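Side-chain contacts in oxidoreductase, short-chain dehydrogenase/reductase family (Aeromonas hydrophila subsp. hydrophila, PDB 3L6E), which probably works as a nucleotide-dependent reductase of the short-chain dehydrogenase family, perhaps reducing 3-dehydrosphinganine in sphingolipid metabolism: residues Leu45-Gly48 against Asn49-Gly53; Ala70-Trp74 against Gly75-Glu79; Ser13-Gly16 against Arg17-Ile21. One frame throughout, in Å; residues are numbered along the deposited sequence.

Interaction 1: residues Leu45-Gly48 against Asn49-Gly53. Unlike the reference sequence in segment 45-48: L45 (reference Glu). Unlike the reference sequence in segment 49-53: N49 (reference Lys).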
loop_
_atom_site.group_PDB
_atom_site.type_symbol
_atom_site.label_atom_id
_atom_site.label_comp_id
_atom_site.label_asym_id
_atom_site.label_seq_id
_atom_site.Cartn_x
_atom_site.Cartn_y
_atom_site.Cartn_z
ATOM N N LEU A 45 31.086 4.460 3.679
ATOM C CA LEU A 45 32.105 3.776 2.864
ATOM C C LEU A 45 31.499 3.198 1.582
ATOM O O LEU A 45 32.119 3.224 0.517
ATOM C CB LEU A 45 32.768 2.660 3.689
ATOM C CG LEU A 45 34.205 2.213 3.388
ATOM C CD1 LEU A 45 35.032 2.158 4.669
ATOM C CD2 LEU A 45 34.250 0.867 2.665
ATOM N N LEU A 46 30.278 2.682 1.689
ATOM C CA LEU A 46 29.586 2.125 0.532
ATOM C C LEU A 46 29.043 3.193 -0.426
ATOM O O LEU A 46 29.145 3.032 -1.635
ATOM C CB LEU A 46 28.455 1.182 0.974
ATOM C CG LEU A 46 27.619 0.480 -0.109
ATOM C CD1 LEU A 46 28.368 -0.689 -0.756
ATOM C CD2 LEU A 46 26.292 0.002 0.455
ATOM N N LEU A 47 28.476 4.272 0.112
ATOM C CA LEU A 47 27.690 5.200 -0.703
ATOM C C LEU A 47 28.310 6.586 -0.865
ATOM O O LEU A 47 27.841 7.385 -1.696
ATOM C CB LEU A 47 26.240 5.297 -0.195
ATOM C CG LEU A 47 25.462 3.985 0.012
ATOM C CD1 LEU A 47 24.182 4.217 0.839
ATOM C CD2 LEU A 47 25.159 3.262 -1.310
ATOM N N GLY A 48 29.353 6.859 -0.078
ATOM C CA GLY A 48 30.182 8.054 -0.234
ATOM C C GLY A 48 29.448 9.368 -0.028
ATOM O O GLY A 48 28.762 9.551 0.984
ATOM N N ASN A 49 29.591 10.272 -0.998
ATOM C CA ASN A 49 29.099 11.646 -0.885
ATOM C C ASN A 49 27.589 11.801 -1.070
ATOM O O ASN A 49 27.051 12.899 -0.951
ATOM C CB ASN A 49 29.890 12.608 -1.802
ATOM C CG ASN A 49 29.835 12.230 -3.291
ATOM O OD1 ASN A 49 29.985 13.094 -4.155
ATOM N ND2 ASN A 49 29.650 10.950 -3.592
ATOM N N ALA A 50 26.918 10.686 -1.338
ATOM C CA ALA A 50 25.475 10.636 -1.453
ATOM C C ALA A 50 24.779 10.682 -0.083
ATOM O O ALA A 50 23.583 10.945 0.002
ATOM C CB ALA A 50 25.062 9.392 -2.214
ATOM N N VAL A 51 25.536 10.445 0.983
ATOM C CA VAL A 51 24.961 10.331 2.326
ATOM C C VAL A 51 25.863 10.954 3.382
ATOM O O VAL A 51 27.042 11.180 3.145
ATOM C CB VAL A 51 24.720 8.838 2.735
ATOM C CG1 VAL A 51 23.685 8.149 1.812
ATOM C CG2 VAL A 51 26.036 8.072 2.759
ATOM N N ILE A 52 25.285 11.219 4.548
ATOM C CA ILE A 52 26.050 11.441 5.771
ATOM C C ILE A 52 25.456 10.625 6.905
ATOM O O ILE A 52 24.234 10.463 6.995
ATOM C CB ILE A 52 26.008 12.899 6.254
ATOM C CG1 ILE A 52 24.730 13.563 5.758
ATOM C CG2 ILE A 52 27.242 13.636 5.840
ATOM C CD1 ILE A 52 24.053 14.398 6.774
ATOM N N GLY A 53 26.332 10.159 7.786
ATOM C CA GLY A 53 25.932 9.536 9.033
ATOM C C GLY A 53 25.884 10.572 10.137
ATOM O O GLY A 53 26.901 11.172 10.485
#
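L47 overlaps V51 with two of its carbons as the chain turns out of helix 37-47 into strand 51-55. L47 CB lies 4.1 Å from V51 CG2. L47 CD1 lies 4.1 Å from V51 CG1. Both methyls of V51 are therefore in contact with L47. The two side chains are slanted against each other. In L47, CG stands beside the backbone N and anti to the carbonyl carbon (chi1 -52°). This carries the CD1 methyl over to V51. The bend between them is made by G48, the first residue past the helix, which has a positive phi of 63°. Two weak backbone hydrogen bonds span the bend. A50 N donates to L47 O at 3.4 Å, and V51 N donates to G48 O at 3.3 Å. Both are fairly straight at the hydrogen, and their weakness comes from length. A50 CB also rests 3.5 Å from L47 O. The N49 side chain starts away from the helix end, though its ND2 stays 3.9 Å from G48 C. The turn joins the helix and the last strand of the beta-alpha-beta unit formed by strand 29-34, helix 37-47 and strand 51-55. L47 and V51 both pack on T20 of helix 14-25, while A50 and V51 also touch V24. Strand 51-55 lies at the edge of the parallel sheet within the chain, paired with strand 29-34 through V30 and M32.

Interaction 2: residues Ala70-Trp74 against Gly75-Glu79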
loop_
_atom_site.group_PDB
_atom_site.type_symbol
_atom_site.label_atom_id
_atom_site.label_comp_id
_atom_site.label_asym_id
_atom_site.label_seq_id
_atom_site.Cartn_x
_atom_site.Cartn_y
_atom_site.Cartn_z
ATOM N N ALA A 70 22.067 19.266 11.918
ATOM C CA ALA A 70 23.164 18.821 11.065
ATOM C C ALA A 70 22.635 18.336 9.707
ATOM O O ALA A 70 23.223 18.636 8.656
ATOM C CB ALA A 70 23.984 17.727 11.763
ATOM N N ALA A 71 21.519 17.605 9.729
ATOM C CA ALA A 71 20.902 17.117 8.488
ATOM C C ALA A 71 20.516 18.262 7.537
ATOM O O ALA A 71 20.910 18.269 6.361
ATOM C CB ALA A 71 19.705 16.263 8.785
ATOM N N VAL A 72 19.728 19.207 8.042
ATOM C CA VAL A 72 19.396 20.408 7.290
ATOM C C VAL A 72 20.672 21.165 6.886
ATOM O O VAL A 72 20.776 21.649 5.759
ATOM C CB VAL A 72 18.435 21.316 8.080
ATOM C CG1 VAL A 72 18.364 22.718 7.455
ATOM C CG2 VAL A 72 17.043 20.678 8.145
ATOM N N GLU A 73 21.648 21.230 7.789
ATOM C CA GLU A 73 22.935 21.863 7.485
ATOM C C GLU A 73 23.564 21.272 6.218
ATOM O O GLU A 73 24.063 22.012 5.364
ATOM C CB GLU A 73 23.888 21.737 8.680
ATOM C CG GLU A 73 25.338 22.188 8.432
ATOM C CD GLU A 73 26.249 21.966 9.641
ATOM O OE1 GLU A 73 27.378 22.517 9.645
ATOM O OE2 GLU A 73 25.843 21.246 10.589
ATOM N N TRP A 74 23.517 19.944 6.095
ATOM C CA TRP A 74 24.203 19.237 5.014
ATOM C C TRP A 74 23.367 19.075 3.737
ATOM O O TRP A 74 23.907 19.115 2.631
ATOM C CB TRP A 74 24.705 17.879 5.516
ATOM C CG TRP A 74 25.245 16.964 4.455
ATOM C CD1 TRP A 74 26.537 16.874 4.028
ATOM C CD2 TRP A 74 24.503 15.996 3.697
ATOM N NE1 TRP A 74 26.642 15.920 3.044
ATOM C CE2 TRP A 74 25.410 15.361 2.829
ATOM C CE3 TRP A 74 23.156 15.605 3.673
ATOM C CZ2 TRP A 74 25.019 14.351 1.945
ATOM C CZ3 TRP A 74 22.769 14.592 2.796
ATOM C CH2 TRP A 74 23.694 13.980 1.949
ATOM N N GLY A 75 22.057 18.908 3.879
ATOM C CA GLY A 75 21.220 18.694 2.713
ATOM C C GLY A 75 20.094 19.671 2.487
ATOM O O GLY A 75 19.309 19.501 1.559
ATOM N N GLY A 76 20.002 20.701 3.322
ATOM C CA GLY A 76 18.861 21.615 3.250
ATOM C C GLY A 76 17.612 20.925 3.773
ATOM O O GLY A 76 17.675 19.774 4.260
ATOM N N LEU A 77 16.482 21.621 3.695
ATOM C CA LEU A 77 15.218 21.082 4.194
ATOM C C LEU A 77 14.886 19.802 3.435
ATOM O O LEU A 77 15.120 19.734 2.221
ATOM C CB LEU A 77 14.077 22.102 4.049
ATOM C CG LEU A 77 14.204 23.428 4.797
ATOM C CD1 LEU A 77 12.975 24.300 4.547
ATOM C CD2 LEU A 77 14.423 23.229 6.293
ATOM N N PRO A 78 14.363 18.782 4.151
ATOM C CA PRO A 78 14.037 17.510 3.520
ATOM C C PRO A 78 12.674 17.484 2.846
ATOM O O PRO A 78 11.750 18.156 3.301
ATOM C CB PRO A 78 14.041 16.521 4.693
ATOM C CG PRO A 78 13.730 17.328 5.901
ATOM C CD PRO A 78 14.210 18.738 5.624
ATOM N N GLU A 79 12.571 16.713 1.763
ATOM C CA GLU A 79 11.287 16.364 1.161
ATOM C C GLU A 79 10.621 15.171 1.879
ATOM O O GLU A 79 9.386 15.067 1.933
ATOM C CB GLU A 79 11.467 16.005 -0.317
ATOM C CG GLU A 79 12.214 17.050 -1.142
ATOM C CD GLU A 79 12.442 16.600 -2.577
ATOM O OE1 GLU A 79 12.527 17.478 -3.475
ATOM O OE2 GLU A 79 12.527 15.368 -2.805
#
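V72 and L77 run alongside each other at the C-terminal end of helix 61-75. The meeting atom of L77 is CD2, which is 4.1 Å from V72 CG2 and about as far from V72 CG1. It therefore touches both methyls of the valine. In L77, CG is anti to the carbonyl carbon (chi1 -61°), which brings CD2 to V72. The CG2 methyl of V72 also approaches the ring of P78, at 4.3 Å from P78 CD. The W74 side chain leaves the backbone away from residues 75-79. W74 CE3 comes 3.5 Å from the next backbone nitrogen, G75 N, which lies obliquely to the ring. The backbone closes the helix. G75 N donates to A71 O at 2.8 Å. G76 N donates to V72 O at 2.7 Å in a more bent bond, 135° at the hydrogen. G76 then leaves helical geometry with positive phi, and V72 CA makes a CA-H...O contact to G76 O at 3.5 Å. That oxygen also accepts a hydrogen bond from H5 ND1. L122 of helix 98-123 packs on both V72 and L77. A71 faces strands 5-9, 29-34 and 51-55, W74 covers Q29, S31 and I52, and P78 leads into strand 80-84 beside H5 and I7.

Interaction 3: residues Ser13-Gly16 against Arg17-Ile21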
loop_
_atom_site.group_PDB
_atom_site.type_symbol
_atom_site.label_atom_id
_atom_site.label_comp_id
_atom_site.label_asym_id
_atom_site.label_seq_id
_atom_site.Cartn_x
_atom_site.Cartn_y
_atom_site.Cartn_z
ATOM N N SER A 13 19.599 -0.174 10.633
ATOM C CA SER A 13 18.780 -1.406 10.552
ATOM C C SER A 13 18.836 -2.006 9.140
ATOM O O SER A 13 19.137 -1.299 8.171
ATOM C CB SER A 13 17.327 -1.112 10.942
ATOM O OG SER A 13 16.743 -0.178 10.032
ATOM N N GLY A 14 18.563 -3.303 9.021
ATOM C CA GLY A 14 18.572 -3.979 7.717
ATOM C C GLY A 14 17.638 -3.229 6.787
ATOM O O GLY A 14 17.961 -2.978 5.618
ATOM N N LEU A 15 16.493 -2.849 7.352
ATOM C CA LEU A 15 15.445 -2.069 6.706
ATOM C C LEU A 15 15.910 -0.665 6.334
ATOM O O LEU A 15 15.770 -0.246 5.181
ATOM C CB LEU A 15 14.261 -1.976 7.665
ATOM C CG LEU A 15 12.807 -1.952 7.199
ATOM C CD1 LEU A 15 11.971 -2.875 8.083
ATOM C CD2 LEU A 15 12.253 -0.536 7.250
ATOM N N GLY A 16 16.434 0.068 7.313
ATOM C CA GLY A 16 16.967 1.415 7.054
ATOM C C GLY A 16 18.113 1.462 6.046
ATOM O O GLY A 16 18.191 2.403 5.233
ATOM N N ARG A 17 18.992 0.451 6.105
ATOM C CA ARG A 17 20.060 0.247 5.114
ATOM C C ARG A 17 19.455 0.122 3.728
ATOM O O ARG A 17 19.802 0.890 2.828
ATOM C CB ARG A 17 20.872 -1.026 5.411
ATOM C CG ARG A 17 22.233 -0.862 6.074
ATOM C CD ARG A 17 23.084 -2.164 5.941
ATOM N NE ARG A 17 22.785 -2.913 4.711
ATOM C CZ ARG A 17 23.668 -3.250 3.768
ATOM N NH1 ARG A 17 23.267 -3.918 2.698
ATOM N NH2 ARG A 17 24.948 -2.927 3.889
ATOM N N ALA A 18 18.525 -0.823 3.555
ATOM C CA ALA A 18 17.938 -1.081 2.238
ATOM C C ALA A 18 17.224 0.155 1.673
ATOM O O ALA A 18 17.322 0.457 0.482
ATOM C CB ALA A 18 16.972 -2.289 2.290
ATOM N N LEU A 19 16.480 0.843 2.528
ATOM C CA LEU A 19 15.787 2.048 2.118
ATOM C C LEU A 19 16.776 3.131 1.716
ATOM O O LEU A 19 16.541 3.818 0.742
ATOM C CB LEU A 19 14.855 2.566 3.214
ATOM C CG LEU A 19 13.574 1.784 3.554
ATOM C CD1 LEU A 19 13.099 2.140 4.946
ATOM C CD2 LEU A 19 12.465 2.021 2.538
ATOM N N THR A 20 17.874 3.275 2.464
ATOM C CA THR A 20 18.880 4.293 2.181
ATOM C C THR A 20 19.504 4.013 0.835
ATOM O O THR A 20 19.590 4.905 0.002
ATOM C CB THR A 20 19.981 4.372 3.249
ATOM O OG1 THR A 20 19.411 4.727 4.505
ATOM C CG2 THR A 20 21.042 5.433 2.887
ATOM N N ILE A 21 19.926 2.764 0.630
ATOM C CA ILE A 21 20.508 2.316 -0.627
ATOM C C ILE A 21 19.585 2.608 -1.806
ATOM O O ILE A 21 20.029 3.117 -2.834
ATOM C CB ILE A 21 20.901 0.807 -0.600
ATOM C CG1 ILE A 21 21.928 0.541 0.508
ATOM C CG2 ILE A 21 21.415 0.362 -1.988
ATOM C CD1 ILE A 21 22.308 -0.904 0.719
HETATM O O HOH W 1 19.898 -4.389 4.611
#
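The glycine-rich turn of the short-chain dehydrogenases joins strand 5-9 to helix 14-25, and G14 and G16 are its last two glycines. As in relatives, it probably helps to hold the nucleotide. S13 is the N-cap. S13 OG accepts from G16 N at 2.7 Å, with 153° at the hydrogen, and gives its own proton to G10 O. The S13 side chain is about 4 Å from a bound sulfate, probably a crystallisation component. G16 O is gripped by two donors of T20, from opposite faces of its carbonyl plane. T20 N is 2.9 Å and T20 OG1 2.7 Å from G16 O. T20 keeps OG1 beside its backbone N (chi1 -62°), which turns the hydroxyl back along the helix. L15 and L19 are neighbours on one flank of the helix, with L15 CD2 3.6 Å from L19 CD1. R17 bends at chi3 (31°), and R17 NE donates to a water 3.2 Å away that donates to G14 O at 2.6 Å. I21 CD1 lies over the rim of one R17 guanidinium face. L15 and L19 face strand 80-84, L15 also strand 128-137, A18 and L19 helix 200-210, and R17 and I21 helix 37-47.

All three interactions are local turns at helix ends of one Rossmann-type domain, and they follow the chain in the order 3, 1, 2. Interaction 1 is the middle piece. Centre to centre, it is about 13 Å from interaction 3 and about 15 Å from interaction 2. T20 CG2 of interaction 3 meets V51 CG1 and L47 CD1 of interaction 1, each at 3.9 Å. On its other flank, the indole of W74 in interaction 2 packs on I52, V51, A50 and N49. Interactions 2 and 3 do not touch, with nearest atoms about 9 Å apart. Interaction 3 lies by the sulfate, in the region where relatives bind the nucleotide.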